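FAD dependent oxidoreductase domain-containing protein (Deinococcus radiodurans R1, PDB 3C4N) probably works as an FAD-dependent oxidoreductase of the ETF-QO/FixC family, and is seen here holding ADP in a Rossmann-type nucleotide-binding domain. Local coordinates at residues R161-P164 against R165-T168; A387-L390 against A391-S395; L107-L110 against G111-K114. All coordinates share one frame; numbering follows the deposited sequence.

Contact 1: residues R161-P164 against R165-T168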
loop_
_atom_site.group_PDB
_atom_site.type_symbol
_atom_site.label_atom_id
_atom_site.label_comp_id
_atom_site.label_asym_id
_atom_site.label_seq_id
_atom_site.Cartn_x
_atom_site.Cartn_y
_atom_site.Cartn_z
ATOM N N ARG A 161 33.827 14.189 22.785
ATOM C CA ARG A 161 32.671 14.221 23.671
ATOM C C ARG A 161 31.904 12.939 23.337
ATOM O O ARG A 161 31.252 12.851 22.296
ATOM C CB ARG A 161 31.821 15.463 23.373
ATOM C CG ARG A 161 30.458 15.522 24.073
ATOM C CD ARG A 161 30.455 16.471 25.266
ATOM N NE ARG A 161 31.098 17.744 24.949
ATOM C CZ ARG A 161 30.747 18.541 23.943
ATOM N NH1 ARG A 161 29.742 18.208 23.144
ATOM N NH2 ARG A 161 31.425 19.660 23.717
ATOM N N VAL A 162 32.009 11.941 24.206
ATOM C CA VAL A 162 31.341 10.661 23.990
ATOM C C VAL A 162 29.881 10.631 24.436
ATOM O O VAL A 162 29.527 11.218 25.457
ATOM C CB VAL A 162 32.049 9.522 24.755
ATOM C CG1 VAL A 162 31.392 8.192 24.417
ATOM C CG2 VAL A 162 33.532 9.499 24.423
ATOM N N ASP A 163 29.041 9.944 23.671
ATOM C CA ASP A 163 27.629 9.794 24.028
ATOM C C ASP A 163 27.353 8.299 24.037
ATOM O O ASP A 163 27.129 7.692 22.991
ATOM C CB ASP A 163 26.709 10.497 23.021
ATOM C CG ASP A 163 25.250 10.078 23.168
ATOM O OD1 ASP A 163 24.924 9.332 24.119
ATOM O OD2 ASP A 163 24.424 10.488 22.324
ATOM N N PRO A 164 27.376 7.682 25.226
ATOM C CA PRO A 164 27.135 6.243 25.368
ATOM C C PRO A 164 25.715 5.794 25.034
ATOM O O PRO A 164 25.474 4.603 24.840
ATOM C CB PRO A 164 27.493 5.972 26.833
ATOM C CG PRO A 164 28.480 7.058 27.157
ATOM C CD PRO A 164 27.827 8.256 26.505
ATOM N N ARG A 165 24.777 6.733 24.952
ATOM C CA ARG A 165 23.398 6.365 24.651
ATOM C C ARG A 165 22.999 6.536 23.178
ATOM O O ARG A 165 21.825 6.427 22.838
ATOM C CB ARG A 165 22.433 7.169 25.533
ATOM C CG ARG A 165 22.729 7.103 27.029
ATOM C CD ARG A 165 21.702 7.893 27.808
ATOM N NE ARG A 165 20.364 7.325 27.630
ATOM C CZ ARG A 165 19.255 8.048 27.508
ATOM N NH1 ARG A 165 19.325 9.370 27.539
ATOM N NH2 ARG A 165 18.077 7.461 27.361
ATOM N N ALA A 166 23.963 6.804 22.303
ATOM C CA ALA A 166 23.647 6.989 20.888
ATOM C C ALA A 166 23.150 5.679 20.280
ATOM O O ALA A 166 23.552 4.598 20.703
ATOM C CB ALA A 166 24.880 7.512 20.129
ATOM N N LEU A 167 22.273 5.782 19.289
ATOM C CA LEU A 167 21.712 4.613 18.629
ATOM C C LEU A 167 21.711 4.753 17.105
ATOM O O LEU A 167 21.611 5.863 16.580
ATOM C CB LEU A 167 20.258 4.418 19.066
ATOM C CG LEU A 167 19.823 4.300 20.522
ATOM C CD1 LEU A 167 18.311 4.245 20.549
ATOM C CD2 LEU A 167 20.425 3.058 21.167
ATOM N N THR A 168 21.819 3.635 16.390
ATOM C CA THR A 168 21.729 3.691 14.932
ATOM C C THR A 168 20.606 2.783 14.459
ATOM O O THR A 168 20.390 1.702 15.007
ATOM C CB THR A 168 23.030 3.269 14.196
ATOM O OG1 THR A 168 23.532 2.045 14.739
ATOM C CG2 THR A 168 24.083 4.363 14.306
HETATM O O HOH W 1 23.879 3.651 23.166
#

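Contact 2: residues A387-L390 against A391-S395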
loop_
_atom_site.group_PDB
_atom_site.type_symbol
_atom_site.label_atom_id
_atom_site.label_comp_id
_atom_site.label_asym_id
_atom_site.label_seq_id
_atom_site.Cartn_x
_atom_site.Cartn_y
_atom_site.Cartn_z
ATOM N N ALA A 387 5.617 13.908 15.277
ATOM C CA ALA A 387 4.492 13.310 14.552
ATOM C C ALA A 387 3.420 12.851 15.536
ATOM O O ALA A 387 2.232 12.912 15.238
ATOM C CB ALA A 387 4.965 12.127 13.698
ATOM N N HIS A 388 3.845 12.390 16.705
ATOM C CA HIS A 388 2.907 11.937 17.723
ATOM C C HIS A 388 2.175 13.104 18.385
ATOM O O HIS A 388 0.992 13.002 18.701
ATOM C CB HIS A 388 3.638 11.138 18.791
ATOM C CG HIS A 388 2.756 10.687 19.911
ATOM N ND1 HIS A 388 2.815 11.236 21.175
ATOM C CD2 HIS A 388 1.791 9.737 19.957
ATOM C CE1 HIS A 388 1.927 10.640 21.950
ATOM N NE2 HIS A 388 1.292 9.728 21.236
ATOM N N GLU A 389 2.902 14.199 18.604
ATOM C CA GLU A 389 2.372 15.416 19.208
ATOM C C GLU A 389 1.270 15.938 18.284
ATOM O O GLU A 389 0.182 16.287 18.735
ATOM C CB GLU A 389 3.511 16.442 19.342
ATOM C CG GLU A 389 3.320 17.605 20.320
ATOM C CD GLU A 389 2.489 18.766 19.759
ATOM O OE1 GLU A 389 2.645 19.100 18.565
ATOM O OE2 GLU A 389 1.690 19.356 20.526
ATOM N N LEU A 390 1.541 15.959 16.982
ATOM C CA LEU A 390 0.556 16.443 16.022
ATOM C C LEU A 390 -0.649 15.528 15.987
ATOM O O LEU A 390 -1.786 15.994 15.858
ATOM C CB LEU A 390 1.152 16.543 14.613
ATOM C CG LEU A 390 0.132 16.923 13.531
ATOM C CD1 LEU A 390 -0.488 18.274 13.867
ATOM C CD2 LEU A 390 0.792 16.939 12.160
ATOM N N ALA A 391 -0.408 14.225 16.098
ATOM C CA ALA A 391 -1.504 13.258 16.082
ATOM C C ALA A 391 -2.443 13.484 17.265
ATOM O O ALA A 391 -3.665 13.482 17.101
ATOM C CB ALA A 391 -0.958 11.831 16.102
ATOM N N GLN A 392 -1.867 13.688 18.451
ATOM C CA GLN A 392 -2.652 13.931 19.658
ATOM C C GLN A 392 -3.559 15.142 19.466
ATOM O O GLN A 392 -4.769 15.055 19.668
ATOM C CB GLN A 392 -1.728 14.154 20.866
ATOM C CG GLN A 392 -1.106 12.871 21.427
ATOM C CD GLN A 392 -0.079 13.116 22.550
ATOM O OE1 GLN A 392 0.954 13.760 22.333
ATOM N NE2 GLN A 392 -0.358 12.585 23.749
ATOM N N ARG A 393 -2.978 16.264 19.054
ATOM C CA ARG A 393 -3.755 17.481 18.849
ATOM C C ARG A 393 -4.855 17.327 17.802
ATOM O O ARG A 393 -5.977 17.780 18.013
ATOM C CB ARG A 393 -2.825 18.653 18.496
ATOM C CG ARG A 393 -1.934 19.068 19.677
ATOM C CD ARG A 393 -1.148 20.366 19.458
ATOM N NE ARG A 393 -0.039 20.214 18.520
ATOM C CZ ARG A 393 -0.096 20.565 17.241
ATOM N NH1 ARG A 393 -1.218 21.090 16.761
ATOM N NH2 ARG A 393 0.966 20.394 16.455
ATOM N N VAL A 394 -4.550 16.675 16.686
ATOM C CA VAL A 394 -5.542 16.486 15.633
ATOM C C VAL A 394 -6.680 15.607 16.140
ATOM O O VAL A 394 -7.863 15.858 15.878
ATOM C CB VAL A 394 -4.904 15.824 14.389
ATOM C CG1 VAL A 394 -5.982 15.458 13.369
ATOM C CG2 VAL A 394 -3.903 16.772 13.764
ATOM N N SER A 395 -6.305 14.572 16.879
ATOM C CA SER A 395 -7.267 13.639 17.436
ATOM C C SER A 395 -8.204 14.338 18.441
ATOM O O SER A 395 -9.409 14.094 18.448
ATOM C CB SER A 395 -6.509 12.484 18.093
ATOM O OG SER A 395 -7.387 11.566 18.710
#

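Contact 3: residues L107-L110 against G111-K114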
loop_
_atom_site.group_PDB
_atom_site.type_symbol
_atom_site.label_atom_id
_atom_site.label_comp_id
_atom_site.label_asym_id
_atom_site.label_seq_id
_atom_site.Cartn_x
_atom_site.Cartn_y
_atom_site.Cartn_z
ATOM N N LEU A 107 13.388 1.829 20.351
ATOM C CA LEU A 107 13.706 0.541 20.967
ATOM C C LEU A 107 12.475 -0.356 21.141
ATOM O O LEU A 107 12.597 -1.574 21.195
ATOM C CB LEU A 107 14.381 0.755 22.326
ATOM C CG LEU A 107 15.700 1.535 22.351
ATOM C CD1 LEU A 107 16.133 1.721 23.791
ATOM C CD2 LEU A 107 16.767 0.807 21.560
ATOM N N GLY A 108 11.290 0.248 21.227
ATOM C CA GLY A 108 10.082 -0.540 21.390
ATOM C C GLY A 108 9.357 -0.753 20.072
ATOM O O GLY A 108 8.232 -1.256 20.043
ATOM N N ALA A 109 10.008 -0.365 18.977
ATOM C CA ALA A 109 9.437 -0.498 17.638
ATOM C C ALA A 109 8.021 0.098 17.540
ATOM O O ALA A 109 7.150 -0.472 16.889
ATOM C CB ALA A 109 9.423 -1.976 17.231
ATOM N N LEU A 110 7.805 1.238 18.201
ATOM C CA LEU A 110 6.510 1.936 18.205
ATOM C C LEU A 110 5.463 1.161 18.987
ATOM O O LEU A 110 4.278 1.481 18.930
ATOM C CB LEU A 110 6.005 2.146 16.768
ATOM C CG LEU A 110 6.979 2.820 15.793
ATOM C CD1 LEU A 110 6.425 2.815 14.372
ATOM C CD2 LEU A 110 7.241 4.225 16.273
ATOM N N GLY A 111 5.905 0.131 19.701
ATOM C CA GLY A 111 4.990 -0.687 20.475
ATOM C C GLY A 111 4.047 -1.496 19.601
ATOM O O GLY A 111 2.892 -1.707 19.961
ATOM N N SER A 112 4.543 -1.968 18.458
ATOM C CA SER A 112 3.722 -2.736 17.526
ATOM C C SER A 112 4.062 -4.218 17.521
ATOM O O SER A 112 3.634 -4.949 16.630
ATOM C CB SER A 112 3.920 -2.206 16.112
ATOM O OG SER A 112 5.246 -2.485 15.693
ATOM N N GLY A 113 4.838 -4.655 18.503
ATOM C CA GLY A 113 5.225 -6.047 18.554
ATOM C C GLY A 113 6.015 -6.441 17.317
ATOM O O GLY A 113 6.276 -7.619 17.091
ATOM N N LYS A 114 6.399 -5.457 16.510
ATOM C CA LYS A 114 7.161 -5.727 15.298
ATOM C C LYS A 114 8.668 -5.613 15.528
ATOM O O LYS A 114 9.126 -5.209 16.604
ATOM C CB LYS A 114 6.731 -4.768 14.178
ATOM C CG LYS A 114 5.337 -5.028 13.608
ATOM C CD LYS A 114 5.258 -6.397 12.948
ATOM C CE LYS A 114 3.941 -6.622 12.197
ATOM N NZ LYS A 114 2.789 -6.928 13.068
HETATM O O HOH W 2 7.058 -3.526 19.651
#

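Contact 1: residues R161-P164 against R165-T168
Asp163 and Arg165 meet where strand 159-163 ends in a type I beta turn running from Asp163 to Ala166, after which the chain enters strand 167-169. The first bond of the turn belongs to Arg165, whose backbone N lies 2.7 Å from Asp163 OD1. This is an Asx turn laid over the beta turn. The N-H reaches the oxygen from above the carboxylate plane, 36° out of it, and the bond is bent, at 137°. Asp163 can curl forward like this because its CG stands anti to its own backbone N (chi1 166°), which sets the carboxylate beside the chain that follows. Its other oxygen, OD2, is held from outside by the hydroxyl of Thr87 and the amide of Ala88, so the two carboxylate oxygens are shared between the turn and the chain just beyond strand 85-86. Arg165 does not turn back to the aspartate: its chain, bent at chi3, leads away, and NH2 makes a salt bridge with Glu100 on helix 96-107.

Ala166 closes the turn. Its N donates to Asp163 O over 3.4 Å, a weak bond, and its methyl lies against the carboxylate, with CB 3.7 Å from Asp163 OD2. Beyond it, Leu167 and Thr168 leave the turn and join the sheet. Leu167 pairs through its backbone with Trp86, while Thr168 does so with Glu119 on strand 118-127. The contact is thus structural, a turn linking two strands that both run antiparallel to strand 118-127 in the mixed sheet, away from the nucleotide. A water clips its outer side, donating to Pro164 O at 2.5 Å and to Ala166 O at 2.7 Å.

Contact 2: residues A387-L390 against A391-S395
Glu389 and Arg393, one helical turn apart on helix 379-398, form the charged part of this contact. The grip is side-on, by NE and NH2. Arg393 NE lies 2.8 Å from Glu389 OE2 and also bonds OE1, which also accepts from Arg393 NH2 at 3.0 Å. Both oxygens are met on their syn side, and the carboxylate carbon lies in the guanidinium plane at its edge, the two flat groups turned 28° apart. A bend at chi2 (-81°) folds the glutamate along the helix to reach its partner.

The same i to i+4 spacing gives a CH-pi contact: Gln392 CG sits over one face of the His388 ring, 4.1 Å from its centroid and displaced toward the rim. The Gln392 amide lies against the ring, tilted 34° to it, with CD 3.2 Å from His388 CE1. Among apolar groups, Leu390 CD1 touches Val394 CG2 at 3.7 Å. Backbone bonds of the alpha-helix, such as Val394 N to Leu390 O, tie the turns together.

The ring of His388 stacks on Trp101 and meets Tyr54 edge-to-face. Ala391 packs on Tyr54, Leu55 and Leu58 of helix 46-58, whereas Leu390 and Val394 lie against strands 227-230 and 370-374 of the nucleotide-binding domain's sheet.

Contact 3: residues L107-L110 against G111-K114
Gly108 and Gly111 are drawn together just past helix 96-107, where a Schellman motif with Ala109 as its C-prime residue ends the helix. The tight part of the contact is this closely wound backbone. Gly111 N donates to Gly108 O at 2.7 Å. Ala109 O is gripped twice by Ser112: firmly by the hydroxyl, and weakly by the backbone N at 3.4 Å. Positive phi at Ala109, Leu110 and Gly111 in succession coils the chain closely enough for this. Ala109 CB points into the coil and reaches Lys114 O at 3.3 Å, while the side chain of Leu110 turns inward onto Phe53 and Tyr54 of helix 46-58.

The outer side is looser. There a water bridges the two segments, donating to Gly108 O at 2.6 Å and taking a weak bond from Gly113 N. The chain of Lys114 leads away, toward Leu177 and Gln181 of helix 171-183 and Gly184 of the second subunit.

A chi1 of 67° places the Ser112 hydroxyl between its own backbone N and carbonyl carbon, where OG donates to Ala109 O at 3.0 Å, almost in line with the C=O bond.

In the fold
Along the chain contact 3 comes first, then contact 1, and contact 2 near the C-terminus. Contacts 1 and 3 have centres 21 Å apart yet touch, Leu167 CD1 packing on Leu107 CD2 at 3.9 Å. Contacts 2 and 3 (nearest atoms about 8 Å apart) do not touch, nor do contacts 1 and 2, with centres 29 Å apart. Helix 96-107 meets all three: it ends in contact 3, pairs Glu100 with contact 1 and lays Trp101 on His388 of contact 2; helix 46-58 serves contacts 2 and 3. Contact 2 belongs to the nucleotide-binding part, where the side chain of Ala387 lies about 9 Å from the bound ADP, and contact 1 to the other sheet.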